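Local coordinates for protein probable glutaminase ybaS (Escherichia coli, PDB 1U60) that catalyses the hydrolysis of L-glutamine to L-glutamate and ammonium, as a homotetrameric glutaminase, at residues A[4-15]-A[45-56]; A[140-148]-A[218-226]. One frame throughout, in Å; residues are numbered along the deposited sequence. Where two conformers were deposited one is given.

Both contacts pack a helix against chain that contains a tight turn, but at different depths in the fold. Contact 1 is partly buried, at the margin of the five-stranded antiparallel sheet, where helix 4-18 lies on the outermost strand 52-56; it is mainly apolar, with one water between polar atoms. Contact 2 is more deeply buried and joins the C-terminal end of helix 132-147 to the two-stranded hairpin 217-224 and the residues after it; there a direct hydrogen bond accompanies a small aliphatic cluster. No helix or strand is common to the two, yet they touch: Pro219 and Leu220 of contact 2 pack on the Thr47-Gly50 turn of contact 1.

Contact 1 (A[4-15]-A[45-56]); sequences ANKLQQAVDQAY and IVTCDGNVYSAG
Leu7, Val11 and Tyr15, on one side of the N-terminal helix, pack against Ile45, Tyr53 and Ala55 in a helix-on-sheet contact at the edge of the five-stranded antiparallel sheet. Segment 4-15 runs nearly along outermost strand 52-56, with 7.1 Å between axes and a crossing angle of -20°. Tyr53 is the main platform. With its CG anti to the carbonyl carbon (chi1 -55°), its ring lies under the helix and takes Leu7 CB over one face, a CH-pi contact with CB 4.0 Å from the ring centroid. Leu7 CD2 reaches Tyr53 CE2 at 3.4 Å and touches Thr47 CG2, while Ala4 CB sits by the phenolic OH. Along the ring edge, near its plane, lies the amide end of Gln8.

One turn on, Val11 divides its branches: CG1 meets Ile45 CD1 at 3.7 Å, and CG2 rests on the backbone of Ser54. Ala55 CB rests against both Val11 O and Tyr15 CB, 3.6 Å from the latter. Tyr15 CG is anti to its own N (chi1 175°), which carries the ring out over the strand end. There Gly56 N lies over one ring face, and Tyr15 CE1 approaches Gly56 CA to 3.4 Å. Helix 290-303 shares this face of the sheet, its Val299 touching Ile45 and Ala14, whereas Val46 on the other face meets helix 202-213, a layering consistent with the serine beta-lactamase fold.

A water donates to Asp12 OD1 at 2.6 Å and, weakly, to Ser54 O. Thr47 OG1 accepts from Asn51 N and weakly from Asp49 N, which ties the turn of the hairpin together. This chemistry implies that the helix is held chiefly by aliphatic and aromatic packing, with polar groups and water bordering it.

Contact 2 (A[140-148]-A[218-226]); sequences LHIQQQLAG and NPLTHKRVL
Gln145 and Val225 bring the backbones to 6.5 Å between CA atoms, and Leu146 and Asn218 to 6.3 Å, where the last turns of helix 132-147 meet segment 218-226. In the latter, His222 and Lys223 both face Asn218 in a G1 beta bulge. Gly148, the first residue beyond the helix, leaves it with positive phi.

A chi1 of -179° swings the amide of Asn218 away from its own nitrogen, and ND2 donates to Gln145 O at 3.0 Å, nearly straight at 166° and with the acceptor in the amide plane. OD1 accepts from Leu220 N in the carbonyl plane, an Asx turn, and from Thr221 N above that plane, completing an Asx motif; both fix the amide's rotation. A water donates to Gln145 O and bonds Thr221 OG1, so two donors grip this carbonyl.

Beside it, Val225 CG1 touches Gln145 CB at 3.7 Å and Leu146 CD2. The Leu226 side chain crosses those of Ile142 and Leu146 at about right angles, its CD2 against Ile142 CD1.

Helix 68-80 touches this cluster through Leu75 and Cys71, helix 202-213 packs Thr207 and Thr211 on Asn218, and Val225 and Leu226 hydrogen-bond through the backbone to Gly216, just before strand 217-218.

Contact 1 (A[4-15]-A[45-56])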
loop_
_atom_site.group_PDB
_atom_site.type_symbol
_atom_site.label_atom_id
_atom_site.label_comp_id
_atom_site.label_asym_id
_atom_site.label_seq_id
_atom_site.Cartn_x
_atom_site.Cartn_y
_atom_site.Cartn_z
ATOM N N ALA A 4 6.701 -25.711 -15.512
ATOM C CA ALA A 4 7.342 -26.342 -14.348
ATOM C C ALA A 4 8.858 -26.146 -14.312
ATOM O O ALA A 4 9.446 -25.918 -13.258
ATOM C CB ALA A 4 7.012 -27.832 -14.314
ATOM N N ASN A 5 9.495 -26.250 -15.475
ATOM C CA ASN A 5 10.920 -26.033 -15.549
ATOM C C ASN A 5 11.300 -24.610 -15.144
ATOM O O ASN A 5 12.246 -24.428 -14.382
ATOM C CB ASN A 5 11.456 -26.385 -16.960
ATOM C CG ASN A 5 11.427 -27.891 -17.223
ATOM O OD1 ASN A 5 11.951 -28.668 -16.439
ATOM N ND2 ASN A 5 10.827 -28.299 -18.331
ATOM N N LYS A 6 10.562 -23.615 -15.614
ATOM C CA LYS A 6 10.890 -22.219 -15.262
ATOM C C LYS A 6 10.656 -21.957 -13.771
ATOM O O LYS A 6 11.419 -21.241 -13.141
ATOM C CB LYS A 6 10.132 -21.202 -16.120
ATOM C CG LYS A 6 10.660 -21.109 -17.536
ATOM C CD LYS A 6 9.831 -20.214 -18.410
ATOM C CE LYS A 6 10.524 -19.998 -19.790
ATOM N NZ LYS A 6 9.500 -19.750 -20.869
ATOM N N LEU A 7 9.622 -22.565 -13.195
ATOM C CA LEU A 7 9.329 -22.352 -11.773
ATOM C C LEU A 7 10.383 -23.001 -10.878
ATOM O O LEU A 7 10.878 -22.387 -9.932
ATOM C CB LEU A 7 7.934 -22.889 -11.430
ATOM C CG LEU A 7 6.745 -21.920 -11.549
ATOM C CD1 LEU A 7 6.682 -21.101 -12.758
ATOM C CD2 LEU A 7 5.471 -22.732 -11.384
ATOM N N GLN A 8 10.780 -24.239 -11.199
ATOM C CA GLN A 8 11.812 -24.879 -10.432
ATOM C C GLN A 8 13.133 -24.110 -10.617
ATOM O O GLN A 8 13.866 -23.932 -9.671
ATOM C CB GLN A 8 11.984 -26.344 -10.820
ATOM C CG GLN A 8 13.042 -27.023 -9.955
ATOM C CD GLN A 8 12.565 -27.256 -8.524
ATOM O OE1 GLN A 8 13.237 -26.901 -7.556
ATOM N NE2 GLN A 8 11.415 -27.852 -8.395
ATOM N N GLN A 9 13.409 -23.633 -11.831
ATOM C CA GLN A 9 14.614 -22.830 -12.072
ATOM C C GLN A 9 14.633 -21.558 -11.269
ATOM O O GLN A 9 15.668 -21.141 -10.791
ATOM C CB GLN A 9 14.766 -22.432 -13.551
ATOM C CG GLN A 9 15.249 -23.536 -14.467
ATOM C CD GLN A 9 15.335 -23.072 -15.914
ATOM O OE1 GLN A 9 15.571 -21.866 -16.175
ATOM N NE2 GLN A 9 15.162 -24.012 -16.861
ATOM N N ALA A 10 13.478 -20.916 -11.148
ATOM C CA ALA A 10 13.369 -19.693 -10.382
ATOM C C ALA A 10 13.671 -19.896 -8.921
ATOM O O ALA A 10 14.446 -19.138 -8.382
ATOM C CB ALA A 10 12.005 -19.038 -10.581
ATOM N N VAL A 11 13.111 -20.929 -8.258
ATOM C CA VAL A 11 13.436 -21.150 -6.858
ATOM C C VAL A 11 14.897 -21.619 -6.685
ATOM O O VAL A 11 15.530 -21.245 -5.710
ATOM C CB VAL A 11 12.498 -22.159 -6.078
ATOM C CG1 VAL A 11 11.048 -21.649 -6.107
ATOM C CG2 VAL A 11 12.569 -23.540 -6.598
ATOM N N ASP A 12 15.379 -22.466 -7.592
ATOM C CA ASP A 12 16.803 -22.869 -7.593
ATOM C C ASP A 12 17.777 -21.702 -7.692
ATOM O O ASP A 12 18.717 -21.589 -6.893
ATOM C CB ASP A 12 17.080 -23.882 -8.726
ATOM C CG ASP A 12 16.503 -25.276 -8.410
ATOM O OD1 ASP A 12 16.042 -25.504 -7.280
ATOM O OD2 ASP A 12 16.510 -26.210 -9.233
ATOM N N GLN A 13 17.540 -20.808 -8.633
ATOM C CA GLN A 13 18.408 -19.639 -8.805
ATOM C C GLN A 13 18.303 -18.652 -7.652
ATOM O O GLN A 13 19.307 -18.074 -7.229
ATOM C CB GLN A 13 18.113 -18.971 -10.148
ATOM C CG GLN A 13 18.392 -19.944 -11.307
ATOM C CD GLN A 13 18.272 -19.351 -12.709
ATOM O OE1 GLN A 13 17.840 -18.201 -12.886
ATOM N NE2 GLN A 13 18.662 -20.147 -13.718
ATOM N N ALA A 14 17.102 -18.451 -7.109
ATOM C CA ALA A 14 16.997 -17.584 -5.942
ATOM C C ALA A 14 17.780 -18.122 -4.748
ATOM O O ALA A 14 18.378 -17.358 -4.002
ATOM C CB ALA A 14 15.507 -17.390 -5.540
ATOM N N TYR A 15 17.687 -19.428 -4.543
ATOM C CA TYR A 15 18.374 -20.110 -3.456
ATOM C C TYR A 15 19.890 -20.008 -3.713
ATOM O O TYR A 15 20.644 -19.611 -2.837
ATOM C CB TYR A 15 17.943 -21.574 -3.391
ATOM C CG TYR A 15 18.708 -22.346 -2.371
ATOM C CD1 TYR A 15 18.391 -22.280 -1.016
ATOM C CD2 TYR A 15 19.785 -23.157 -2.755
ATOM C CE1 TYR A 15 19.134 -22.979 -0.053
ATOM C CE2 TYR A 15 20.530 -23.849 -1.798
ATOM C CZ TYR A 15 20.203 -23.762 -0.453
ATOM O OH TYR A 15 20.947 -24.439 0.503
ATOM N N ILE A 45 7.575 -22.149 -4.100
ATOM C CA ILE A 45 6.367 -21.746 -4.776
ATOM C C ILE A 45 5.316 -22.852 -4.598
ATOM O O ILE A 45 5.598 -24.042 -4.711
ATOM C CB ILE A 45 6.627 -21.623 -6.282
ATOM C CG1 ILE A 45 7.555 -20.463 -6.613
ATOM C CG2 ILE A 45 5.329 -21.541 -7.062
ATOM C CD1 ILE A 45 8.118 -20.471 -8.038
ATOM N N VAL A 46 4.088 -22.427 -4.295
ATOM C CA VAL A 46 2.934 -23.272 -4.410
ATOM C C VAL A 46 1.958 -22.574 -5.356
ATOM O O VAL A 46 1.524 -21.460 -5.096
ATOM C CB VAL A 46 2.287 -23.561 -3.067
ATOM C CG1 VAL A 46 0.984 -24.408 -3.319
ATOM C CG2 VAL A 46 3.277 -24.327 -2.165
ATOM N N THR A 47 1.623 -23.223 -6.471
ATOM C CA THR A 47 0.778 -22.578 -7.486
ATOM C C THR A 47 -0.687 -22.784 -7.169
ATOM O O THR A 47 -1.029 -23.660 -6.398
ATOM C CB THR A 47 1.046 -23.127 -8.919
ATOM O OG1 THR A 47 0.540 -24.469 -9.070
ATOM C CG2 THR A 47 2.561 -23.228 -9.179
ATOM N N CYS A 48 -1.529 -21.977 -7.807
ATOM C CA CYS A 48 -2.976 -22.100 -7.674
ATOM C C CYS A 48 -3.509 -23.404 -8.195
ATOM O O CYS A 48 -4.638 -23.800 -7.865
ATOM C CB CYS A 48 -3.656 -20.926 -8.373
ATOM S SG CYS A 48 -3.401 -19.486 -7.350
ATOM N N ASP A 49 -2.711 -24.106 -8.981
ATOM C CA ASP A 49 -3.072 -25.459 -9.417
ATOM C C ASP A 49 -2.525 -26.586 -8.564
ATOM O O ASP A 49 -2.704 -27.742 -8.912
ATOM C CB ASP A 49 -2.700 -25.675 -10.896
ATOM C CG ASP A 49 -3.557 -24.839 -11.819
ATOM O OD1 ASP A 49 -4.795 -24.820 -11.590
ATOM O OD2 ASP A 49 -3.099 -24.137 -12.757
ATOM N N GLY A 50 -1.870 -26.261 -7.451
ATOM C CA GLY A 50 -1.418 -27.242 -6.504
ATOM C C GLY A 50 -0.063 -27.904 -6.782
ATOM O O GLY A 50 0.252 -28.965 -6.233
ATOM N N ASN A 51 0.731 -27.291 -7.625
ATOM C CA ASN A 51 2.100 -27.732 -7.861
ATOM C C ASN A 51 3.068 -27.042 -6.921
ATOM O O ASN A 51 2.904 -25.846 -6.638
ATOM C CB ASN A 51 2.471 -27.488 -9.335
ATOM C CG ASN A 51 1.703 -28.446 -10.245
ATOM O OD1 ASN A 51 1.773 -29.659 -10.006
ATOM N ND2 ASN A 51 0.875 -27.925 -11.146
ATOM N N VAL A 52 4.105 -27.761 -6.495
ATOM C CA VAL A 52 4.996 -27.303 -5.446
ATOM C C VAL A 52 6.420 -27.396 -5.939
ATOM O O VAL A 52 6.819 -28.444 -6.444
ATOM C CB VAL A 52 4.878 -28.163 -4.155
ATOM C CG1 VAL A 52 5.850 -27.679 -3.111
ATOM C CG2 VAL A 52 3.466 -28.138 -3.623
ATOM N N TYR A 53 7.182 -26.322 -5.785
ATOM C CA TYR A 53 8.579 -26.234 -6.215
ATOM C C TYR A 53 9.364 -25.625 -5.068
ATOM O O TYR A 53 8.971 -24.570 -4.546
ATOM C CB TYR A 53 8.752 -25.331 -7.437
ATOM C CG TYR A 53 7.868 -25.757 -8.559
ATOM C CD1 TYR A 53 8.260 -26.796 -9.424
ATOM C CD2 TYR A 53 6.583 -25.225 -8.704
ATOM C CE1 TYR A 53 7.391 -27.271 -10.425
ATOM C CE2 TYR A 53 5.737 -25.677 -9.693
ATOM C CZ TYR A 53 6.137 -26.685 -10.556
ATOM O OH TYR A 53 5.275 -27.136 -11.516
ATOM N N SER A 54 10.476 -26.227 -4.679
ATOM C CA SER A 54 11.262 -25.629 -3.598
ATOM C C SER A 54 12.738 -25.895 -3.701
ATOM O O SER A 54 13.171 -26.725 -4.489
ATOM C CB SER A 54 10.734 -26.099 -2.249
ATOM O OG SER A 54 11.230 -27.397 -1.929
ATOM N N ALA A 55 13.491 -25.158 -2.897
ATOM C CA ALA A 55 14.934 -25.286 -2.775
ATOM C C ALA A 55 15.319 -24.983 -1.359
ATOM O O ALA A 55 14.648 -24.205 -0.660
ATOM C CB ALA A 55 15.656 -24.289 -3.734
ATOM N N GLY A 56 16.386 -25.628 -0.888
ATOM C CA GLY A 56 16.857 -25.438 0.458
ATOM C C GLY A 56 16.124 -26.255 1.479
ATOM O O GLY A 56 15.503 -27.297 1.172
HETATM O O HOH W 1 16.141 -27.582 -5.658
#

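Contact 2 (A[140-148]-A[218-226])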
loop_
_atom_site.group_PDB
_atom_site.type_symbol
_atom_site.label_atom_id
_atom_site.label_comp_id
_atom_site.label_asym_id
_atom_site.label_seq_id
_atom_site.Cartn_x
_atom_site.Cartn_y
_atom_site.Cartn_z
ATOM N N LEU A 140 -6.415 -21.878 15.449
ATOM C CA LEU A 140 -5.538 -22.999 15.085
ATOM C C LEU A 140 -6.088 -23.703 13.836
ATOM O O LEU A 140 -5.349 -24.024 12.931
ATOM C CB LEU A 140 -5.374 -23.971 16.252
ATOM C CG LEU A 140 -4.546 -25.212 15.952
ATOM C CD1 LEU A 140 -3.135 -24.819 15.521
ATOM C CD2 LEU A 140 -4.512 -26.134 17.178
ATOM N N HIS A 141 -7.406 -23.891 13.785
ATOM C CA HIS A 141 -8.041 -24.590 12.673
ATOM C C HIS A 141 -7.867 -23.818 11.367
ATOM O O HIS A 141 -7.540 -24.403 10.354
ATOM C CB HIS A 141 -9.517 -24.819 12.994
ATOM C CG HIS A 141 -10.227 -25.640 11.980
ATOM N ND1 HIS A 141 -10.009 -26.994 11.841
ATOM C CD2 HIS A 141 -11.126 -25.295 11.029
ATOM C CE1 HIS A 141 -10.778 -27.454 10.868
ATOM N NE2 HIS A 141 -11.452 -26.442 10.352
ATOM N N ILE A 142 -8.085 -22.510 11.388
ATOM C CA ILE A 142 -7.884 -21.758 10.148
ATOM C C ILE A 142 -6.441 -21.753 9.675
ATOM O O ILE A 142 -6.185 -21.846 8.449
ATOM C CB ILE A 142 -8.503 -20.360 10.172
ATOM C CG1 ILE A 142 -8.807 -19.970 8.728
ATOM C CG2 ILE A 142 -7.620 -19.328 10.876
ATOM C CD1 ILE A 142 -9.513 -18.629 8.614
ATOM N N GLN A 143 -5.475 -21.687 10.607
ATOM C CA GLN A 143 -4.057 -21.825 10.215
ATOM C C GLN A 143 -3.821 -23.171 9.496
ATOM O O GLN A 143 -3.202 -23.229 8.469
ATOM C CB GLN A 143 -3.099 -21.714 11.417
ATOM C CG GLN A 143 -3.035 -20.426 12.144
ATOM C CD GLN A 143 -1.921 -20.399 13.172
ATOM O OE1 GLN A 143 -1.098 -21.330 13.261
ATOM N NE2 GLN A 143 -1.908 -19.354 13.990
ATOM N N GLN A 144 -4.359 -24.262 10.049
ATOM C CA GLN A 144 -4.228 -25.559 9.421
ATOM C C GLN A 144 -4.941 -25.637 8.068
ATOM O O GLN A 144 -4.407 -26.213 7.098
ATOM C CB GLN A 144 -4.723 -26.665 10.371
ATOM C CG GLN A 144 -3.894 -26.787 11.669
ATOM C CD GLN A 144 -4.541 -27.672 12.733
ATOM O OE1 GLN A 144 -5.771 -27.904 12.722
ATOM N NE2 GLN A 144 -3.724 -28.109 13.716
ATOM N N GLN A 145 -6.113 -25.012 7.960
ATOM C CA GLN A 145 -6.833 -24.983 6.705
ATOM C C GLN A 145 -6.099 -24.208 5.624
ATOM O O GLN A 145 -6.113 -24.608 4.480
ATOM C CB GLN A 145 -8.200 -24.355 6.896
ATOM C CG GLN A 145 -9.177 -25.186 7.650
ATOM C CD GLN A 145 -10.527 -24.443 7.804
ATOM O OE1 GLN A 145 -10.603 -23.378 8.463
ATOM N NE2 GLN A 145 -11.580 -25.014 7.234
ATOM N N LEU A 146 -5.488 -23.104 6.012
ATOM C CA LEU A 146 -4.797 -22.221 5.037
ATOM C C LEU A 146 -3.414 -22.721 4.634
ATOM O O LEU A 146 -3.061 -22.585 3.494
ATOM C CB LEU A 146 -4.654 -20.841 5.635
ATOM C CG LEU A 146 -5.953 -20.084 5.813
ATOM C CD1 LEU A 146 -5.668 -18.913 6.717
ATOM C CD2 LEU A 146 -6.483 -19.607 4.515
ATOM N N ALA A 147 -2.654 -23.305 5.574
ATOM C CA ALA A 147 -1.239 -23.631 5.375
ATOM C C ALA A 147 -0.884 -25.117 5.447
ATOM O O ALA A 147 0.142 -25.548 4.913
ATOM C CB ALA A 147 -0.382 -22.864 6.382
ATOM N N GLY A 148 -1.711 -25.899 6.145
ATOM C CA GLY A 148 -1.480 -27.328 6.221
ATOM C C GLY A 148 -1.805 -27.918 7.566
ATOM O O GLY A 148 -1.642 -27.282 8.601
ATOM N N ASN A 218 -7.609 -23.642 -0.915
ATOM C CA ASN A 218 -6.316 -24.314 -0.687
ATOM C C ASN A 218 -6.091 -25.333 -1.816
ATOM O O ASN A 218 -6.872 -26.291 -1.959
ATOM C CB ASN A 218 -6.276 -24.991 0.696
ATOM C CG ASN A 218 -4.928 -25.668 0.950
ATOM O OD1 ASN A 218 -4.329 -26.257 0.036
ATOM N ND2 ASN A 218 -4.444 -25.603 2.195
ATOM N N PRO A 219 -5.112 -25.081 -2.689
ATOM C CA PRO A 219 -4.960 -25.920 -3.890
ATOM C C PRO A 219 -4.373 -27.305 -3.589
ATOM O O PRO A 219 -4.341 -28.151 -4.490
ATOM C CB PRO A 219 -4.067 -25.067 -4.806
ATOM C CG PRO A 219 -3.167 -24.289 -3.837
ATOM C CD PRO A 219 -4.061 -24.030 -2.627
ATOM N N LEU A 220 -3.903 -27.562 -2.359
ATOM C CA LEU A 220 -3.354 -28.869 -2.016
ATOM C C LEU A 220 -4.413 -29.774 -1.409
ATOM O O LEU A 220 -4.374 -30.979 -1.609
ATOM C CB LEU A 220 -2.155 -28.772 -1.069
ATOM C CG LEU A 220 -0.988 -27.953 -1.634
ATOM C CD1 LEU A 220 0.195 -27.989 -0.664
ATOM C CD2 LEU A 220 -0.544 -28.322 -3.059
ATOM N N THR A 221 -5.357 -29.184 -0.671
ATOM C CA THR A 221 -6.433 -29.939 -0.050
ATOM C C THR A 221 -7.710 -29.793 -0.881
ATOM O O THR A 221 -8.699 -30.399 -0.517
ATOM C CB THR A 221 -6.717 -29.445 1.386
ATOM O OG1 THR A 221 -7.006 -28.031 1.370
ATOM C CG2 THR A 221 -5.483 -29.563 2.260
ATOM N N HIS A 222 -7.702 -28.941 -1.921
ATOM C CA HIS A 222 -8.856 -28.749 -2.832
ATOM C C HIS A 222 -10.085 -28.407 -2.011
ATOM O O HIS A 222 -11.142 -29.080 -2.114
ATOM C CB HIS A 222 -9.142 -30.017 -3.686
ATOM C CG HIS A 222 -7.918 -30.597 -4.323
ATOM N ND1 HIS A 222 -7.161 -31.582 -3.727
ATOM C CD2 HIS A 222 -7.307 -30.322 -5.502
ATOM C CE1 HIS A 222 -6.120 -31.864 -4.495
ATOM N NE2 HIS A 222 -6.195 -31.125 -5.583
ATOM N N LYS A 223 -9.940 -27.403 -1.173
ATOM C CA LYS A 223 -10.989 -27.013 -0.227
ATOM C C LYS A 223 -11.105 -25.499 -0.178
ATOM O O LYS A 223 -10.085 -24.806 -0.002
ATOM C CB LYS A 223 -10.669 -27.501 1.169
ATOM C CG LYS A 223 -11.819 -27.321 2.191
ATOM C CD LYS A 223 -11.726 -28.363 3.323
ATOM C CE LYS A 223 -13.021 -28.400 4.108
ATOM N NZ LYS A 223 -12.807 -28.497 5.588
ATOM N N ARG A 224 -12.334 -24.991 -0.296
ATOM C CA ARG A 224 -12.565 -23.566 -0.120
ATOM C C ARG A 224 -12.557 -23.240 1.350
ATOM O O ARG A 224 -13.382 -23.751 2.094
ATOM C CB ARG A 224 -13.879 -23.063 -0.736
ATOM C CG ARG A 224 -14.046 -21.562 -0.439
ATOM C CD ARG A 224 -15.111 -20.834 -1.210
ATOM N NE ARG A 224 -14.855 -20.861 -2.621
ATOM C CZ ARG A 224 -14.017 -20.056 -3.231
ATOM N NH1 ARG A 224 -13.295 -19.160 -2.545
ATOM N NH2 ARG A 224 -13.822 -20.156 -4.522
ATOM N N VAL A 225 -11.597 -22.425 1.781
ATOM C CA VAL A 225 -11.432 -22.011 3.170
ATOM C C VAL A 225 -12.006 -20.615 3.371
ATOM O O VAL A 225 -12.570 -20.346 4.392
ATOM C CB VAL A 225 -9.930 -21.978 3.549
ATOM C CG1 VAL A 225 -9.686 -21.548 4.974
ATOM C CG2 VAL A 225 -9.310 -23.272 3.290
ATOM N N LEU A 226 -11.778 -19.703 2.421
ATOM C CA LEU A 226 -12.266 -18.339 2.513
ATOM C C LEU A 226 -13.206 -17.974 1.354
ATOM O O LEU A 226 -13.054 -18.504 0.272
ATOM C CB LEU A 226 -11.080 -17.375 2.475
ATOM C CG LEU A 226 -9.917 -17.693 3.414
ATOM C CD1 LEU A 226 -8.772 -16.675 3.161
ATOM C CD2 LEU A 226 -10.347 -17.675 4.902
HETATM O O HOH W 2 -7.365 -26.912 3.773
#